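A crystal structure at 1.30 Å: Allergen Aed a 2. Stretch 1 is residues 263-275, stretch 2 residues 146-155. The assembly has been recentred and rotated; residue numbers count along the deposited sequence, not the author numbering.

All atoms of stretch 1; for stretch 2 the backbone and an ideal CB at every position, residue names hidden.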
ATOM      1  N   ALA A 263      10.139  -0.908  14.271  1.00  9.07           N
ATOM      2  CA  ALA A 263       8.958  -1.103  13.440  1.00  9.23           C
ATOM      3  C   ALA A 263       9.219  -0.706  11.983  1.00  9.06           C
ATOM      4  O   ALA A 263       8.804  -1.397  11.046  1.00  9.17           O
ATOM      5  CB  ALA A 263       7.810  -0.310  14.005  1.00  9.77           C
ATOM      6  N   PHE A 264       9.897   0.422  11.804  1.00  8.76           N
ATOM      7  CA  PHE A 264      10.183   1.002  10.487  1.00  8.62           C
ATOM      8  C   PHE A 264      11.170   0.107   9.741  1.00  8.85           C
ATOM      9  O   PHE A 264      11.011  -0.144   8.549  1.00  8.52           O
ATOM     10  CB  PHE A 264      10.774   2.397  10.706  1.00  9.21           C
ATOM     11  CG  PHE A 264      10.546   3.401   9.595  1.00  9.67           C
ATOM     12  CD1 PHE A 264       9.265   3.799   9.238  1.00 11.49           C
ATOM     13  CD2 PHE A 264      11.630   4.044   8.992  1.00 10.53           C
ATOM     14  CE1 PHE A 264       9.075   4.784   8.277  1.00 12.69           C
ATOM     15  CE2 PHE A 264      11.436   5.031   8.024  1.00 10.99           C
ATOM     16  CZ  PHE A 264      10.147   5.391   7.674  1.00 11.45           C
ATOM     17  N   ASP A 265      12.177  -0.397  10.451  1.00  8.52           N
ATOM     18  CA  ASP A 265      13.125  -1.336   9.856  1.00  8.60           C
ATOM     19  C   ASP A 265      12.409  -2.582   9.342  1.00  8.16           C
ATOM     20  O   ASP A 265      12.668  -3.058   8.233  1.00  8.25           O
ATOM     21  CB  ASP A 265      14.198  -1.785  10.860  1.00  9.36           C
ATOM     22  CG  ASP A 265      15.280  -0.744  11.104  1.00 11.14           C
ATOM     23  OD1 ASP A 265      15.326   0.308  10.434  1.00 10.68           O
ATOM     24  OD2 ASP A 265      16.093  -1.010  12.008  1.00 14.91           O
ATOM     25  N   TYR A 266      11.511  -3.138  10.149  1.00  8.05           N
ATOM     26  CA  TYR A 266      10.811  -4.349   9.721  1.00  8.30           C
ATOM     27  C   TYR A 266       9.847  -4.058   8.564  1.00  8.15           C
ATOM     28  O   TYR A 266       9.698  -4.881   7.651  1.00  8.71           O
ATOM     29  CB  TYR A 266      10.080  -5.001  10.891  1.00  9.27           C
ATOM     30  CG  TYR A 266       9.505  -6.379  10.605  1.00  8.91           C
ATOM     31  CD1 TYR A 266      10.232  -7.338   9.895  1.00  9.83           C
ATOM     32  CD2 TYR A 266       8.240  -6.733  11.086  1.00  9.79           C
ATOM     33  CE1 TYR A 266       9.703  -8.603   9.657  1.00 10.53           C
ATOM     34  CE2 TYR A 266       7.715  -7.999  10.857  1.00 10.25           C
ATOM     35  CZ  TYR A 266       8.451  -8.923  10.148  1.00 11.07           C
ATOM     36  OH  TYR A 266       7.953 -10.182   9.925  1.00 12.06           O
ATOM     37  N   ARG A 267       9.237  -2.875   8.575  1.00  7.94           N
ATOM     38  CA  ARG A 267       8.419  -2.467   7.440  1.00  8.31           C
ATOM     39  C   ARG A 267       9.243  -2.399   6.161  1.00  7.84           C
ATOM     40  O   ARG A 267       8.764  -2.825   5.101  1.00  8.46           O
ATOM     41  CB  ARG A 267       7.704  -1.144   7.706  1.00  8.31           C
ATOM     42  CG  ARG A 267       6.799  -0.691   6.544  1.00  8.54           C
ATOM     43  CD  ARG A 267       5.772  -1.760   6.169  1.00  8.85           C
ATOM     44  NE  ARG A 267       4.852  -1.362   5.106  1.00  8.75           N
ATOM     45  CZ  ARG A 267       3.723  -0.690   5.303  1.00  8.97           C
ATOM     46  NH1 ARG A 267       3.377  -0.281   6.525  1.00  9.37           N
ATOM     47  NH2 ARG A 267       2.920  -0.437   4.269  1.00  8.84           N
ATOM     48  N   GLU A 268      10.468  -1.876   6.236  1.00  8.33           N
ATOM     49  CA  GLU A 268      11.312  -1.841   5.039  1.00  8.34           C
ATOM     50  C   GLU A 268      11.522  -3.253   4.484  1.00  8.35           C
ATOM     51  O   GLU A 268      11.443  -3.473   3.270  1.00  8.45           O
ATOM     52  CB  GLU A 268      12.660  -1.170   5.325  1.00  8.91           C
ATOM     53  CG  GLU A 268      13.548  -0.982   4.077  1.00  9.54           C
ATOM     54  CD  GLU A 268      14.351  -2.223   3.661  1.00 10.31           C
ATOM     55  OE1 GLU A 268      14.737  -3.020   4.541  1.00 11.37           O
ATOM     56  OE2 GLU A 268      14.602  -2.391   2.445  1.00 10.83           O
ATOM     57  N   VAL A 269      11.805  -4.202   5.369  1.00  8.35           N
ATOM     58  CA  VAL A 269      12.009  -5.588   4.976  1.00  8.96           C
ATOM     59  C   VAL A 269      10.764  -6.134   4.275  1.00  8.89           C
ATOM     60  O   VAL A 269      10.840  -6.727   3.188  1.00  9.19           O
ATOM     61  CB  VAL A 269      12.381  -6.468   6.193  1.00  9.43           C
ATOM     62  CG1 VAL A 269      12.362  -7.950   5.827  1.00 10.65           C
ATOM     63  CG2 VAL A 269      13.764  -6.085   6.719  1.00 10.74           C
ATOM     64  N   ARG A 270       9.600  -5.920   4.880  1.00  8.92           N
ATOM     65  CA  ARG A 270       8.360  -6.435   4.319  1.00  9.15           C
ATOM     66  C   ARG A 270       7.975  -5.714   3.025  1.00  8.67           C
ATOM     67  O   ARG A 270       7.297  -6.301   2.168  1.00  9.55           O
ATOM     68  CB  ARG A 270       7.246  -6.395   5.363  1.00  8.91           C
ATOM     69  CG  ARG A 270       7.504  -7.383   6.494  1.00  9.86           C
ATOM     70  CD  ARG A 270       6.373  -7.462   7.494  1.00 10.80           C
ATOM     71  NE  ARG A 270       6.363  -6.277   8.344  1.00 11.19           N
ATOM     72  CZ  ARG A 270       5.486  -5.280   8.241  1.00 11.15           C
ATOM     73  NH1 ARG A 270       4.520  -5.320   7.325  1.00 12.37           N
ATOM     74  NH2 ARG A 270       5.575  -4.230   9.053  1.00 11.83           N
ATOM     75  N   SER A 271       8.425  -4.468   2.848  1.00  8.44           N
ATOM     76  CA  SER A 271       8.131  -3.723   1.616  1.00  8.60           C
ATOM     77  C   SER A 271       8.847  -4.314   0.408  1.00  8.55           C
ATOM     78  O   SER A 271       8.490  -4.017  -0.733  1.00  9.05           O
ATOM     79  CB  SER A 271       8.463  -2.231   1.731  1.00  8.95           C
ATOM     80  OG  SER A 271       9.852  -1.987   1.544  1.00  8.71           O
ATOM     81  N   GLN A 272       9.856  -5.149   0.652  1.00  8.66           N
ATOM     82  CA  GLN A 272      10.583  -5.781  -0.443  1.00 10.05           C
ATOM     83  C   GLN A 272       9.766  -6.845  -1.162  1.00  9.62           C
ATOM     84  O   GLN A 272      10.077  -7.178  -2.306  1.00 10.74           O
ATOM     85  CB  GLN A 272      11.862  -6.433   0.075  1.00 10.45           C
ATOM     86  CG  GLN A 272      12.834  -5.460   0.726  1.00 12.17           C
ATOM     87  CD  GLN A 272      14.003  -6.137   1.419  1.00 12.61           C
ATOM     88  OE1 GLN A 272      14.146  -7.358   1.391  1.00 15.02           O
ATOM     89  NE2 GLN A 272      14.837  -5.336   2.071  1.00 14.29           N
ATOM     90  N   ILE A 273       8.759  -7.401  -0.490  1.00  9.53           N
ATOM     91  CA  ILE A 273       7.915  -8.445  -1.068  1.00 10.66           C
ATOM     92  C   ILE A 273       6.511  -8.180  -0.552  1.00  9.65           C
ATOM     93  O   ILE A 273       6.203  -8.468   0.604  1.00  9.85           O
ATOM     94  CB  ILE A 273       8.351  -9.875  -0.623  1.00 11.51           C
ATOM     95  CG1 ILE A 273       9.865 -10.098  -0.795  1.00 12.78           C
ATOM     96  CG2 ILE A 273       7.546 -10.934  -1.384  1.00 13.26           C
ATOM     97  CD1 ILE A 273      10.379 -11.362  -0.127  1.00 13.34           C
ATOM     98  N   TYR A 274       5.646  -7.642  -1.399  1.00  9.18           N
ATOM     99  CA  TYR A 274       4.320  -7.281  -0.915  1.00  8.70           C
ATOM    100  C   TYR A 274       3.556  -8.503  -0.392  1.00  9.29           C
ATOM    101  O   TYR A 274       2.834  -8.401   0.600  1.00  9.72           O
ATOM    102  CB  TYR A 274       3.537  -6.510  -1.977  1.00  8.61           C
ATOM    103  CG  TYR A 274       3.896  -5.036  -2.074  1.00  7.91           C
ATOM    104  CD1 TYR A 274       5.077  -4.522  -1.509  1.00  8.34           C
ATOM    105  CD2 TYR A 274       3.059  -4.155  -2.748  1.00  8.18           C
ATOM    106  CE1 TYR A 274       5.387  -3.177  -1.601  1.00  8.87           C
ATOM    107  CE2 TYR A 274       3.366  -2.814  -2.861  1.00  8.35           C
ATOM    108  CZ  TYR A 274       4.546  -2.326  -2.281  1.00  8.26           C
ATOM    109  OH  TYR A 274       4.865  -0.994  -2.381  1.00  8.54           O
ATOM    110  N   ALA A 275       3.785  -9.667  -1.005  1.00  9.39           N
ATOM    111  CA  ALA A 275       3.211 -10.941  -0.557  1.00  9.90           C
ATOM    112  C   ALA A 275       3.995 -11.628   0.574  1.00 10.07           C
ATOM    113  O   ALA A 275       3.813 -12.822   0.811  1.00 10.33           O
ATOM    114  CB  ALA A 275       3.043 -11.893  -1.743  1.00 10.38           C
ATOM    115  N   UNK A 146       8.603   4.101 -10.692  1.00 11.57           N
ATOM    116  CA  UNK A 146       7.642   3.419  -9.830  1.00 10.95           C
ATOM    117  C   UNK A 146       8.401   2.357  -9.045  1.00 10.10           C
ATOM    118  O   UNK A 146       9.369   1.780  -9.540  1.00 10.02           O
ATOM    119  CB  UNK A 146       6.498   2.803 -10.638  1.00 10.95           C
ATOM    120  N   UNK A 147       7.958   2.093  -7.821  1.00  9.69           N
ATOM    121  CA  UNK A 147       8.511   0.958  -7.108  1.00  9.41           C
ATOM    122  C   UNK A 147       8.167  -0.317  -7.901  1.00  9.42           C
ATOM    123  O   UNK A 147       7.000  -0.566  -8.247  1.00  9.12           O
ATOM    124  CB  UNK A 147       7.973   0.892  -5.677  1.00  9.41           C
ATOM    125  N   UNK A 148       9.180  -1.125  -8.184  1.00  9.68           N
ATOM    126  CA  UNK A 148       9.034  -2.338  -8.992  1.00 10.24           C
ATOM    127  C   UNK A 148       8.716  -3.529  -8.108  1.00 10.50           C
ATOM    128  O   UNK A 148       8.963  -3.513  -6.899  1.00  9.94           O
ATOM    129  CB  UNK A 148      10.304  -2.607  -9.802  1.00 10.24           C
ATOM    130  N   UNK A 149       8.148  -4.575  -8.696  1.00 10.68           N
ATOM    131  CA  UNK A 149       7.912  -5.786  -7.925  1.00 11.54           C
ATOM    132  C   UNK A 149       9.225  -6.283  -7.335  1.00 10.51           C
ATOM    133  O   UNK A 149      10.264  -6.261  -7.996  1.00 10.26           O
ATOM    134  CB  UNK A 149       7.266  -6.867  -8.794  1.00 11.54           C
ATOM    135  N   UNK A 150       9.162  -6.708  -6.078  1.00  9.32           N
ATOM    136  CA  UNK A 150      10.301  -7.256  -5.336  1.00  9.67           C
ATOM    137  C   UNK A 150      11.367  -6.204  -4.984  1.00  8.91           C
ATOM    138  O   UNK A 150      12.490  -6.558  -4.591  1.00 10.98           O
ATOM    139  CB  UNK A 150      10.947  -8.377  -6.153  1.00  9.67           C
ATOM    140  N   UNK A 151      11.011  -4.925  -5.087  1.00  8.51           N
ATOM    141  CA  UNK A 151      11.935  -3.845  -4.743  1.00  8.83           C
ATOM    142  C   UNK A 151      11.568  -3.224  -3.394  1.00  8.65           C
ATOM    143  O   UNK A 151      10.428  -2.848  -3.163  1.00  8.71           O
ATOM    144  CB  UNK A 151      11.934  -2.774  -5.836  1.00  8.83           C
ATOM    145  N   UNK A 152      12.543  -3.106  -2.496  1.00  8.63           N
ATOM    146  CA  UNK A 152      12.330  -2.329  -1.279  1.00  8.37           C
ATOM    147  C   UNK A 152      11.749  -0.962  -1.624  1.00  8.30           C
ATOM    148  O   UNK A 152      12.289  -0.261  -2.488  1.00  8.63           O
ATOM    149  CB  UNK A 152      13.638  -2.173  -0.501  1.00  8.37           C
ATOM    150  N   UNK A 153      10.667  -0.560  -0.963  1.00  8.01           N
ATOM    151  CA  UNK A 153      10.125   0.763  -1.242  1.00  8.34           C
ATOM    152  C   UNK A 153      11.125   1.854  -0.850  1.00  8.37           C
ATOM    153  O   UNK A 153      11.236   2.886  -1.506  1.00  8.76           O
ATOM    154  CB  UNK A 153       8.802   0.963  -0.500  1.00  8.34           C
ATOM    155  N   UNK A 154      11.843   1.624   0.246  1.00  8.77           N
ATOM    156  CA  UNK A 154      12.866   2.571   0.689  1.00  8.68           C
ATOM    157  C   UNK A 154      13.933   2.754  -0.394  1.00  8.88           C
ATOM    158  O   UNK A 154      14.332   3.882  -0.685  1.00  9.18           O
ATOM    159  CB  UNK A 154      13.509   2.094   1.993  1.00  8.68           C
ATOM    160  N   UNK A 155      14.396   1.653  -0.980  1.00  9.03           N
ATOM    161  CA  UNK A 155      15.382   1.729  -2.054  1.00  9.80           C
ATOM    162  C   UNK A 155      14.858   2.456  -3.275  1.00  9.85           C
ATOM    163  O   UNK A 155      15.590   3.214  -3.902  1.00 10.27           O
ATOM    164  CB  UNK A 155      15.833   0.322  -2.453  1.00  9.80           C
TER

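Position 146 has an extended backbone and no atom of stretch 1 within 5.5 Å of its ideal CB, so the contact does not restrict it; it is Ile146.

At position 147 the CA-to-CB bond points toward stretch 1, and the ideal CB lies 4.9 Å from Tyr274 OH. Beyond it are the Tyr274 ring and the carbonyl oxygens of Ser271 and Gln272. A long side chain is needed to reach them, and a flat or donating end, as in arginine, glutamine or lysine, would suit. The residue is Arg147. Its guanidinium lies flat on Tyr274, planes at 9°, with CZ 3.7 Å from the ring centroid, a cation-pi contact. Arg147 NH1 gives a weak hydrogen bond to Ser271 O (2.9 Å). Arg147 NE donates to the carbonyl O of 151.

Positions 148 and 149 meet nothing of stretch 1, and the contact sets no demand on them; they are Gln148 and Lys149.

Position 150 has phi/psi of 70/16, the left-handed region favoured by glycine or asparagine. Its CA approaches Gln272 O at 3.0 Å. CB leads away overall, yet a flexible chain could fold back over Ile273. Lys150 does so, its CE 3.9 Å from Ile273 CG1.

Position 151 points away, leaving its side chain largely free. Gln151 closes the type II turn begun at Gln148, its OE1 accepting from Gln148 N (3.0 Å).

At position 152 the ideal CB is only 3.1 Å from Glu268 OE2. Something small is called for, and the carboxylate favours a donor: serine or perhaps threonine. Ser152 OG donates to Glu268 OE2 (2.6 Å). The same OG accepts from the backbone N of 155 (3.2 Å), capping the helix that follows.

The backbone N of position 153 donates to Ser271 OG (3.0 Å), which itself donates to Glu268 O, so proline would lose this bond. CB points sideways, where a sizeable side chain could pass Tyr274. Tyr153 brings its ring edge to Tyr274 OH, with CD1 3.3 Å from that oxygen.

Position 154 points toward stretch 1; its ideal CB is 3.7 Å from Glu268 CG, and the Phe264 ring lies farther along. A large apolar side chain fits, leucine, methionine or an aromatic. Phe154 lays one face against Glu268, whose CB is 3.7 Å from the ring centroid, and directs its edge at the face of Phe264. Phe154 CE1 lies 3.4 Å from Phe264 CE2.

Position 155 points sideways into open space, suiting polar residues. At Glu155 a water donates to Glu155 OE2 and to Glu268 OE2, 2.9 Å from each.

Stretch 2 146-155: IRQKKQSYFE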
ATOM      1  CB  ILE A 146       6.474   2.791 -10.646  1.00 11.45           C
ATOM      2  CG1 ILE A 146       5.308   2.400  -9.726  1.00 11.12           C
ATOM      3  CG2 ILE A 146       6.968   1.610 -11.475  1.00 11.53           C
ATOM      4  CD1 ILE A 146       4.080   1.887 -10.460  1.00 11.34           C
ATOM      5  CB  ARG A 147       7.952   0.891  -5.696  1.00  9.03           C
ATOM      6  CG  ARG A 147       8.393  -0.310  -4.888  1.00  8.71           C
ATOM      7  CD  ARG A 147       7.378  -1.443  -4.943  1.00  8.27           C
ATOM      8  NE  ARG A 147       7.866  -2.585  -4.174  1.00  8.01           N
ATOM      9  CZ  ARG A 147       7.346  -3.806  -4.229  1.00  6.82           C
ATOM     10  NH1 ARG A 147       7.872  -4.773  -3.491  1.00  8.10           N
ATOM     11  NH2 ARG A 147       6.281  -4.053  -5.004  1.00  8.49           N
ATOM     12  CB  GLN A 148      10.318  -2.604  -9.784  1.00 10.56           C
ATOM     13  CG  GLN A 148      10.643  -1.548 -10.818  1.00 10.97           C
ATOM     14  CD  GLN A 148       9.818  -1.676 -12.082  1.00 11.08           C
ATOM     15  OE1 GLN A 148       9.458  -2.781 -12.502  1.00 12.24           O
ATOM     16  NE2 GLN A 148       9.520  -0.545 -12.700  1.00 11.71           N
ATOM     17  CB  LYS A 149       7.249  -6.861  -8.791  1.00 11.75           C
ATOM     18  CG  LYS A 149       5.861  -6.454  -9.269  1.00 14.00           C
ATOM     19  CD  LYS A 149       5.171  -7.538 -10.081  1.00 15.23           C
ATOM     20  CE  LYS A 149       4.452  -8.513  -9.180  1.00 18.85           C
ATOM     21  NZ  LYS A 149       3.632  -9.438  -9.999  1.00 20.39           N
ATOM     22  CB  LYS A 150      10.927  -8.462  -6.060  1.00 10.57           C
ATOM     23  CG  LYS A 150       9.947  -9.585  -6.426  1.00 12.48           C
ATOM     24  CD  LYS A 150       9.394 -10.325  -5.205  1.00 15.49           C
ATOM     25  CE  LYS A 150      10.462 -11.169  -4.496  1.00 16.83           C
ATOM     26  NZ  LYS A 150      11.076 -12.236  -5.351  1.00 17.61           N
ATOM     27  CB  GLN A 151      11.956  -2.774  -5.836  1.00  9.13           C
ATOM     28  CG  GLN A 151      12.938  -1.646  -5.542  1.00  9.72           C
ATOM     29  CD  GLN A 151      12.951  -0.570  -6.607  1.00  9.19           C
ATOM     30  OE1 GLN A 151      11.936  -0.295  -7.257  1.00  9.84           O
ATOM     31  NE2 GLN A 151      14.110   0.074  -6.768  1.00  9.60           N
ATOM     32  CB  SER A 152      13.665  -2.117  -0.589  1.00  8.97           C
ATOM     33  OG  SER A 152      13.556  -1.124   0.418  1.00  9.41           O
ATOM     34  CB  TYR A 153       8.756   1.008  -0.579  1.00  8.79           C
ATOM     35  CG  TYR A 153       7.944   2.014  -1.372  1.00  8.56           C
ATOM     36  CD1 TYR A 153       6.936   1.589  -2.236  1.00  9.06           C
ATOM     37  CD2 TYR A 153       8.219   3.384  -1.310  1.00  9.27           C
ATOM     38  CE1 TYR A 153       6.219   2.493  -3.003  1.00  8.90           C
ATOM     39  CE2 TYR A 153       7.520   4.297  -2.067  1.00  8.45           C
ATOM     40  CZ  TYR A 153       6.515   3.847  -2.921  1.00  8.49           C
ATOM     41  OH  TYR A 153       5.813   4.747  -3.690  1.00  9.76           O
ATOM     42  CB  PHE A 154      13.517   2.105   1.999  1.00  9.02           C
ATOM     43  CG  PHE A 154      12.639   2.238   3.228  1.00  9.26           C
ATOM     44  CD1 PHE A 154      13.151   2.860   4.365  1.00 10.15           C
ATOM     45  CD2 PHE A 154      11.351   1.712   3.289  1.00 10.39           C
ATOM     46  CE1 PHE A 154      12.393   2.984   5.520  1.00 11.47           C
ATOM     47  CE2 PHE A 154      10.585   1.835   4.468  1.00  9.70           C
ATOM     48  CZ  PHE A 154      11.113   2.469   5.582  1.00  9.92           C
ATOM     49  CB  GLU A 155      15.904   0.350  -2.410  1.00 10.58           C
ATOM     50  CG  GLU A 155      16.726  -0.224  -1.294  1.00 12.83           C
ATOM     51  CD  GLU A 155      17.354  -1.546  -1.629  1.00 16.88           C
ATOM     52  OE1 GLU A 155      17.261  -1.999  -2.795  1.00 19.05           O
ATOM     53  OE2 GLU A 155      17.961  -2.132  -0.709  1.00 18.73           O
TER
HETATM   54  O   HOH W   1      17.242  -1.340   1.953  1.00 20.57           O
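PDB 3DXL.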